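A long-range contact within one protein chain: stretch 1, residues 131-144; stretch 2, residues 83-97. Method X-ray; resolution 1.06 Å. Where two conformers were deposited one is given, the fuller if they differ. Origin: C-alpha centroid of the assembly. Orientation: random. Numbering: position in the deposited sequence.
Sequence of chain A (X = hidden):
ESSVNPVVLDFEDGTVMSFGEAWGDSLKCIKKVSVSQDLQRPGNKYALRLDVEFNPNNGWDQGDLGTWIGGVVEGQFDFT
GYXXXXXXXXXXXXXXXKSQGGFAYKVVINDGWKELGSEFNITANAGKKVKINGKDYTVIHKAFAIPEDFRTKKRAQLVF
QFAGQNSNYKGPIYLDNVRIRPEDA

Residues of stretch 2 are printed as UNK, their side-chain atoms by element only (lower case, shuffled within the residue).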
# COMPACT_ATOMS: atom_id res chain seq x y z
N LYS A 131 -14.04 5.70 11.94
CA LYS A 131 -15.28 5.58 11.22
C LYS A 131 -15.31 6.54 10.01
O LYS A 131 -15.08 7.74 10.19
CB LYS A 131 -16.51 5.86 12.10
CG LYS A 131 -17.85 5.44 11.48
CD LYS A 131 -19.13 5.75 12.24
CE LYS A 131 -19.14 5.11 13.62
NZ LYS A 131 -19.19 3.63 13.63
N ILE A 132 -15.57 5.98 8.84
CA ILE A 132 -15.65 6.70 7.56
C ILE A 132 -16.91 6.25 6.85
O ILE A 132 -17.11 5.07 6.67
CB ILE A 132 -14.41 6.40 6.72
CG1 ILE A 132 -13.11 6.79 7.42
CG2 ILE A 132 -14.62 7.07 5.35
CD1 ILE A 132 -11.84 6.29 6.73
N ASN A 133 -17.81 7.17 6.52
CA ASN A 133 -19.05 6.81 5.81
C ASN A 133 -19.83 5.70 6.45
O ASN A 133 -20.32 4.78 5.77
CB ASN A 133 -18.85 6.59 4.33
CG ASN A 133 -18.29 7.81 3.67
OD1 ASN A 133 -18.73 8.91 4.10
ND2 ASN A 133 -17.41 7.74 2.77
N GLY A 134 -20.04 5.78 7.74
CA GLY A 134 -20.91 4.86 8.44
C GLY A 134 -20.27 3.53 8.70
O GLY A 134 -20.96 2.69 9.24
N LYS A 135 -18.97 3.35 8.42
CA LYS A 135 -18.34 2.06 8.61
C LYS A 135 -17.03 2.28 9.33
O LYS A 135 -16.29 3.20 9.06
CB LYS A 135 -18.09 1.43 7.23
CG LYS A 135 -17.61 0.01 7.22
CD LYS A 135 -17.81 -0.65 5.84
CE LYS A 135 -18.40 -2.05 5.97
NZ LYS A 135 -17.80 -2.86 7.09
N ASP A 136 -16.72 1.36 10.23
CA ASP A 136 -15.45 1.36 10.91
C ASP A 136 -14.34 0.71 10.11
O ASP A 136 -14.61 -0.32 9.47
CB ASP A 136 -15.57 0.70 12.29
CG ASP A 136 -16.48 1.44 13.23
OD1 ASP A 136 -16.52 2.69 13.19
OD2 ASP A 136 -17.20 0.80 14.01
N TYR A 137 -13.12 1.24 10.22
CA TYR A 137 -11.95 0.72 9.57
C TYR A 137 -10.80 0.61 10.54
O TYR A 137 -10.58 1.49 11.37
CB TYR A 137 -11.50 1.65 8.45
CG TYR A 137 -12.50 1.67 7.31
CD1 TYR A 137 -13.61 2.52 7.30
CD2 TYR A 137 -12.38 0.82 6.24
CE1 TYR A 137 -14.54 2.49 6.28
CE2 TYR A 137 -13.30 0.76 5.20
CZ TYR A 137 -14.41 1.59 5.24
OH TYR A 137 -15.35 1.54 4.24
N THR A 138 -10.00 -0.44 10.37
CA THR A 138 -8.63 -0.49 10.88
C THR A 138 -7.78 0.36 9.97
O THR A 138 -7.80 0.15 8.76
CB THR A 138 -8.14 -1.95 10.79
OG1 THR A 138 -9.01 -2.80 11.53
CG2 THR A 138 -6.71 -2.09 11.22
N VAL A 139 -7.07 1.34 10.54
CA VAL A 139 -6.25 2.24 9.77
C VAL A 139 -4.81 2.18 10.23
O VAL A 139 -4.49 2.34 11.42
CB VAL A 139 -6.77 3.66 9.92
CG1 VAL A 139 -5.91 4.65 9.13
CG2 VAL A 139 -8.25 3.73 9.48
N ILE A 140 -3.93 1.93 9.28
CA ILE A 140 -2.47 1.87 9.46
C ILE A 140 -1.90 3.04 8.70
O ILE A 140 -2.11 3.18 7.51
CB ILE A 140 -1.92 0.54 8.97
CG1 ILE A 140 -2.49 -0.56 9.85
CG2 ILE A 140 -0.38 0.53 9.00
CD1 ILE A 140 -2.21 -1.93 9.40
N HIS A 141 -1.19 3.88 9.42
CA HIS A 141 -0.59 5.07 8.86
C HIS A 141 0.86 5.08 9.30
O HIS A 141 1.15 5.27 10.49
CB HIS A 141 -1.32 6.32 9.36
CG HIS A 141 -0.84 7.60 8.78
ND1 HIS A 141 -1.33 8.82 9.19
CD2 HIS A 141 0.01 7.86 7.76
CE1 HIS A 141 -0.88 9.75 8.36
NE2 HIS A 141 0.08 9.23 7.63
N LYS A 142 1.79 4.89 8.37
CA LYS A 142 3.22 4.75 8.71
C LYS A 142 4.03 5.50 7.68
O LYS A 142 3.58 5.70 6.57
CB LYS A 142 3.69 3.28 8.66
CG LYS A 142 3.02 2.33 9.59
CD LYS A 142 3.53 2.47 10.99
CE LYS A 142 3.10 1.32 11.89
NZ LYS A 142 3.06 1.77 13.33
N ALA A 143 5.26 5.80 8.09
CA ALA A 143 6.31 6.24 7.19
C ALA A 143 7.54 5.40 7.44
O ALA A 143 7.92 5.23 8.58
CB ALA A 143 6.63 7.72 7.38
N PHE A 144 8.16 4.93 6.38
CA PHE A 144 9.40 4.18 6.45
C PHE A 144 10.53 4.97 5.83
O PHE A 144 10.31 5.66 4.83
CB PHE A 144 9.27 2.83 5.76
CG PHE A 144 8.25 1.92 6.34
CD1 PHE A 144 8.24 1.65 7.68
CD2 PHE A 144 7.32 1.28 5.55
CE1 PHE A 144 7.27 0.82 8.21
CE2 PHE A 144 6.42 0.40 6.07
CZ PHE A 144 6.36 0.19 7.39
N UNK A 83 13.45 11.20 1.94
CA UNK A 83 13.84 10.50 3.16
C UNK A 83 12.83 9.51 3.67
O UNK A 83 13.17 8.71 4.54
c UNK A 83 14.24 11.48 4.28
c UNK A 83 15.87 13.18 5.06
n UNK A 83 17.68 14.64 5.88
c UNK A 83 17.05 14.04 4.71
c UNK A 83 15.37 12.42 3.86
N UNK A 84 11.60 9.51 3.14
CA UNK A 84 10.60 8.58 3.63
C UNK A 84 9.56 8.27 2.56
O UNK A 84 9.35 9.05 1.63
c UNK A 84 9.90 9.12 4.89
o UNK A 84 9.13 10.28 4.65
N UNK A 85 8.91 7.14 2.74
CA UNK A 85 7.67 6.77 2.02
C UNK A 85 6.59 6.58 3.08
O UNK A 85 6.76 5.80 4.00
c UNK A 85 7.84 5.48 1.18
c UNK A 85 8.90 5.75 0.09
c UNK A 85 6.49 5.10 0.56
N UNK A 86 5.51 7.32 2.92
CA UNK A 86 4.39 7.33 3.84
C UNK A 86 3.15 6.79 3.15
O UNK A 86 3.01 6.92 1.92
o UNK A 86 2.01 10.76 6.35
o UNK A 86 4.21 10.93 5.98
c UNK A 86 3.12 8.91 5.39
c UNK A 86 4.13 8.77 4.27
c UNK A 86 3.10 10.32 5.92
N UNK A 87 2.23 6.18 3.87
CA UNK A 87 1.00 5.66 3.30
C UNK A 87 -0.05 5.51 4.38
O UNK A 87 0.29 5.44 5.58
c UNK A 87 0.64 2.49 4.23
c UNK A 87 1.26 4.31 2.62
c UNK A 87 0.95 1.63 5.24
c UNK A 87 2.95 3.09 4.01
c UNK A 87 1.64 3.25 3.60
c UNK A 87 2.26 1.47 5.63
c UNK A 87 3.26 2.19 5.05
N UNK A 88 -1.31 5.41 3.94
CA UNK A 88 -2.42 5.04 4.80
C UNK A 88 -3.08 3.81 4.18
O UNK A 88 -3.33 3.76 2.99
o UNK A 88 -3.67 9.68 5.03
c UNK A 88 -3.90 8.59 5.63
c UNK A 88 -3.45 6.19 4.90
o UNK A 88 -4.86 8.41 6.38
c UNK A 88 -2.90 7.46 5.52
N UNK A 89 -3.42 2.88 5.05
CA UNK A 89 -4.05 1.62 4.68
C UNK A 89 -5.29 1.43 5.52
O UNK A 89 -5.25 1.68 6.72
c UNK A 89 -3.48 -0.83 4.58
se UNK A 89 -2.15 -2.16 5.10
c UNK A 89 -3.03 0.52 4.92
c UNK A 89 -0.80 -1.56 4.28
N UNK A 90 -6.38 0.97 4.90
CA UNK A 90 -7.69 0.88 5.54
C UNK A 90 -8.25 -0.52 5.31
O UNK A 90 -8.34 -0.94 4.16
c UNK A 90 -7.24 5.91 5.03
c UNK A 90 -8.20 3.33 4.98
c UNK A 90 -7.30 3.77 4.05
c UNK A 90 -8.70 1.90 4.98
c UNK A 90 -8.18 5.52 5.94
c UNK A 90 -6.80 5.05 4.07
c UNK A 90 -8.68 4.22 5.91
N UNK A 91 -8.73 -1.16 6.36
CA UNK A 91 -9.37 -2.47 6.21
C UNK A 91 -10.68 -2.40 6.99
O UNK A 91 -10.67 -2.06 8.17
c UNK A 91 -7.04 -3.53 6.31
c UNK A 91 -9.13 -4.93 6.28
c UNK A 91 -6.10 -2.85 7.29
c UNK A 91 -8.51 -3.64 6.75
N UNK A 92 -11.82 -2.74 6.37
CA UNK A 92 -13.11 -2.75 7.10
C UNK A 92 -12.96 -3.53 8.41
O UNK A 92 -12.63 -4.71 8.41
c UNK A 92 -14.04 -3.45 6.12
c UNK A 92 -12.02 -3.11 4.96
c UNK A 92 -13.49 -3.19 4.82
N UNK A 93 -13.29 -2.89 9.52
CA UNK A 93 -13.01 -3.41 10.83
C UNK A 93 -13.81 -4.62 11.17
O UNK A 93 -13.27 -5.62 11.65
c UNK A 93 -13.62 -3.91 15.32
c UNK A 93 -13.20 -2.34 11.90
c UNK A 93 -13.89 -3.43 14.06
c UNK A 93 -12.90 -2.81 13.29
c UNK A 93 -11.36 -3.21 15.10
o UNK A 93 -12.06 -4.30 17.08
c UNK A 93 -12.35 -3.81 15.83
c UNK A 93 -11.61 -2.73 13.83
N UNK A 94 -15.12 -4.56 10.95
CA UNK A 94 -15.98 -5.64 11.43
C UNK A 94 -15.64 -6.95 10.73
O UNK A 94 -15.44 -7.97 11.38
o UNK A 94 -17.23 -3.97 13.31
c UNK A 94 -17.45 -5.26 11.27
o UNK A 94 -18.89 -3.51 12.03
c UNK A 94 -17.88 -4.19 12.26
N UNK A 95 -15.55 -6.91 9.41
CA UNK A 95 -15.20 -8.11 8.67
C UNK A 95 -13.79 -8.58 8.96
O UNK A 95 -13.52 -9.77 9.10
o UNK A 95 -17.16 -10.11 6.91
c UNK A 95 -17.65 -8.98 7.13
c UNK A 95 -16.83 -7.76 6.75
c UNK A 95 -15.38 -7.86 7.18
o UNK A 95 -18.76 -8.82 7.69
N UNK A 96 -12.86 -7.65 9.09
CA UNK A 96 -11.49 -8.04 9.42
C UNK A 96 -11.38 -8.67 10.79
O UNK A 96 -10.71 -9.68 11.00
c UNK A 96 -10.56 -6.82 9.24
c UNK A 96 -6.87 -6.25 9.82
c UNK A 96 -6.32 -7.45 9.45
c UNK A 96 -8.52 -8.28 8.92
c UNK A 96 -9.08 -7.08 9.34
c UNK A 96 -7.15 -8.46 9.02
c UNK A 96 -8.23 -6.09 9.77
N UNK A 97 -12.10 -8.11 11.75
CA UNK A 97 -12.12 -8.65 13.11
C UNK A 97 -12.64 -10.07 13.18
O UNK A 97 -12.14 -10.89 13.94
o UNK A 97 -14.33 -7.76 13.75
c UNK A 97 -12.94 -7.74 14.04
O HOH W 1 -16.52 -2.24 9.69
O HOH W 2 -18.71 -0.74 10.72
O HOH W 3 -17.19 -1.61 14.96

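Position 83 carries four carbons in a row ending in a nitrogen, and the chain leads away from stretch 1: K83. Position 84 has one carbon and one oxygen, hence S84; its CA lies 3.2 Å from F144 O. At position 85 one carbon carries two others, the fork of V85, whose backbone pairs with F144 through V85 N to F144 O and F144 N to V85 O, both 2.9 Å.

Position 86 shows three carbons, the third bearing two oxygens, which makes it E86; H141 NE2 donates to E86 OE2 at 2.8 Å, with an angle of 171° at the hydrogen. Position 87 has one carbon and a six-carbon ring without oxygen: F87. One face of the ring covers K142 N, and its edge meets F144, with F87 CE2 to F144 CE2 at 3.8 Å. Position 88 repeats the three-carbon carboxylate, giving E88; its CG sits 3.8 Å from the H141 ring centroid, 14° off the normal, a CH-pi contact over the face.

Position 89 is unbranched, two carbons, selenium and one carbon, which identifies selenomethionine, M89. Its CB lies 4.2 Å from I140 CB. Position 90 is a plain six-carbon ring on one carbon, F90, packed against V139 (CG2 to F90 CD2, 3.6 Å) and I132 (CD1 to F90 CE2, 3.8 Å). Position 91 has four carbons forked at the first, one arm two carbons long: I91, with CD1 4.0 Å from T138 CG2. Position 92 closes three carbons onto its own nitrogen, so it is P92, whose CG touches Y137 CE2 at 4.0 Å.

Position 93 adds an oxygen to a six-carbon ring: Y93. Its N donates to D136 O at 2.9 Å. Position 94 has two carbons, the second with two oxygens: D94, linked to D136 through waters. Position 95 has three carbons, the third carrying two oxygens: E95, outside direct contact. Position 96 is another oxygen-free ring, F96, its edge near T138 OG1 (CD2 to OG1, 3.8 Å). Position 97, one carbon and one oxygen, is S97; its OG donates to D94 O at 2.6 Å.

The contact is an antiparallel strand pair, axes 4.4 Å apart at closest. Reciprocal backbone hydrogen bonds join F144–V85, K142–F87, I140–M89 and T138–I91, fixing the register. Alternation puts V139 with F90 and H141 with E88 on one face, I140 with M89 on the other. P92 occupies the N-cap position, right before the helix that follows, and Y93 N extends the pairing to D136.

Stretch 2 (83-97) KSVEFEMFIPYDEFS
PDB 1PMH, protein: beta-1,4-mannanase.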